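Local coordinates for protein probable TonB-dependent siderophore receptor PirA (Acinetobacter baumannii, PDB 5FR8) that probably takes up iron across the outer membrane by binding iron-chelating siderophores, possibly including ferric enterobactin, in the first step of TonB-dependent transport, at residues A[579-584]-A[603-608]. Sequence-based numbering, arbitrary orientation.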
# COMPACT_ATOMS: atom_id res chain seq x y z
N LEU A 579 18.64 1.79 -6.63
CA LEU A 579 19.21 0.59 -6.02
C LEU A 579 18.67 0.36 -4.62
O LEU A 579 18.81 1.17 -3.75
CB LEU A 579 20.74 0.68 -5.92
CG LEU A 579 21.33 -0.46 -5.07
CD1 LEU A 579 21.09 -1.82 -5.72
CD2 LEU A 579 22.82 -0.29 -4.79
N ILE A 580 18.08 -0.81 -4.42
CA ILE A 580 17.70 -1.24 -3.09
C ILE A 580 18.48 -2.50 -2.70
O ILE A 580 18.70 -3.41 -3.54
CB ILE A 580 16.19 -1.51 -3.04
CG1 ILE A 580 15.43 -0.17 -3.04
CG2 ILE A 580 15.83 -2.36 -1.84
CD1 ILE A 580 15.55 0.64 -1.77
N GLN A 581 18.89 -2.55 -1.43
CA GLN A 581 19.64 -3.72 -0.94
C GLN A 581 19.61 -3.81 0.57
O GLN A 581 19.55 -2.78 1.24
CB GLN A 581 21.10 -3.67 -1.42
CG GLN A 581 21.84 -5.00 -1.30
CD GLN A 581 23.25 -4.94 -1.85
OE1 GLN A 581 23.88 -5.98 -2.13
NE2 GLN A 581 23.77 -3.73 -2.01
N GLY A 582 19.67 -5.03 1.10
CA GLY A 582 19.63 -5.21 2.53
C GLY A 582 19.60 -6.66 2.97
O GLY A 582 19.73 -7.58 2.15
N PHE A 583 19.38 -6.86 4.26
CA PHE A 583 19.27 -8.20 4.84
C PHE A 583 18.00 -8.33 5.68
O PHE A 583 17.58 -7.40 6.34
CB PHE A 583 20.47 -8.47 5.70
CG PHE A 583 21.71 -8.80 4.93
CD1 PHE A 583 22.51 -7.79 4.39
CD2 PHE A 583 22.09 -10.12 4.76
CE1 PHE A 583 23.65 -8.10 3.69
CE2 PHE A 583 23.24 -10.43 4.05
CZ PHE A 583 24.02 -9.42 3.51
N GLU A 584 17.37 -9.49 5.61
CA GLU A 584 16.25 -9.82 6.47
C GLU A 584 16.74 -11.03 7.24
O GLU A 584 17.39 -11.92 6.68
CB GLU A 584 15.01 -10.22 5.66
CG GLU A 584 14.25 -9.11 4.92
CD GLU A 584 13.06 -9.65 4.13
OE1 GLU A 584 12.86 -10.90 4.08
OE2 GLU A 584 12.31 -8.83 3.55
N MET A 603 19.03 -2.21 6.18
CA MET A 603 18.79 -1.59 4.89
C MET A 603 20.09 -0.92 4.47
O MET A 603 20.45 0.15 4.99
CB MET A 603 17.65 -0.57 5.05
CG MET A 603 16.89 -0.24 3.78
SD MET A 603 15.91 -1.57 3.06
CE MET A 603 14.62 -1.81 4.28
N MET A 604 20.81 -1.59 3.57
CA MET A 604 22.15 -1.18 3.15
C MET A 604 22.06 -0.10 2.11
O MET A 604 22.94 0.71 2.03
CB MET A 604 22.91 -2.34 2.51
CG MET A 604 23.71 -3.20 3.46
SD MET A 604 24.77 -4.44 2.64
CE MET A 604 23.54 -5.45 1.81
N ASP A 605 21.03 -0.11 1.29
CA ASP A 605 20.97 0.82 0.18
C ASP A 605 19.55 1.16 -0.22
O ASP A 605 18.70 0.27 -0.40
CB ASP A 605 21.66 0.25 -1.06
CG ASP A 605 23.15 0.08 -0.87
OD1 ASP A 605 23.82 1.07 -0.50
OD2 ASP A 605 23.63 -1.06 -1.13
N SER A 606 19.31 2.46 -0.35
CA SER A 606 18.11 2.97 -0.95
C SER A 606 18.49 4.26 -1.63
O SER A 606 18.52 5.30 -0.99
CB SER A 606 17.02 3.26 0.09
OG SER A 606 15.77 3.60 -0.53
N LYS A 607 18.79 4.21 -2.91
CA LYS A 607 19.19 5.43 -3.55
C LYS A 607 18.88 5.39 -5.03
O LYS A 607 19.10 4.38 -5.67
CB LYS A 607 20.68 5.68 -3.28
CG LYS A 607 21.56 4.58 -3.83
CD LYS A 607 22.96 4.65 -3.25
CE LYS A 607 23.80 3.48 -3.77
NZ LYS A 607 25.06 3.35 -3.00
N ASP A 608 18.33 6.49 -5.55
CA ASP A 608 18.26 6.70 -6.97
C ASP A 608 19.66 7.09 -7.47
O ASP A 608 20.34 7.90 -6.88
CB ASP A 608 17.25 7.80 -7.30
CG ASP A 608 17.26 8.18 -8.79
OD1 ASP A 608 16.99 7.33 -9.67
OD2 ASP A 608 17.54 9.36 -9.08
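Leu-579 and Gln-581 form hydrogen-bonded pairs with Lys-607 and Asp-605, and at Gln-581 a classic beta bulge shifts the register by one residue, the strand axes running antiparallel at 165°. At the bulge both Met-604 and Asp-605 face Gln-581, whose O accepts two backbone N-H groups from one face of its carbonyl plane: Met-604 N at 2.9 Å and Asp-605 N at 3.1 Å. The side chains of Gln-581 and Asp-605 lie side by side and point the same way. With CG anti to the backbone N (chi1 -164°) and an extended chain beyond, Gln-581 brings NE2 to 2.8 Å from Asp-605 OD2, a hydrogen bond close to the amide plane but bent at the hydrogen (136°). Its OE1 accepts from Trp-531 NE1 on the adjacent strand, so both ends of the amide are held. On the same face, Leu-579 CD2 packs 3.9 Å from Asp-605 CB. From the bulge, Met-604 directs its CB toward 579-584, and its methyl CE lies 3.6 Å from Gln-581 CG and meets Phe-583 at CE1; SD sits in the ring plane at the edge, 5.3 Å from the centroid, in a Met-aromatic contact. On the face carrying Met-603, Ile-580 CD1 touches Ser-606 OG, which accepts from Leu-615 N. This pairing joins two strands of a hairpin in the TonB-dependent receptor's beta-barrel wall. The carboxylate of Asp-605 probably polarises the Gln-581 amide, strengthening OE1 as an acceptor; the chain from Asp-605 through Gln-581 to Trp-531 adds a side-chain link across three neighbouring strands to their backbone bonds.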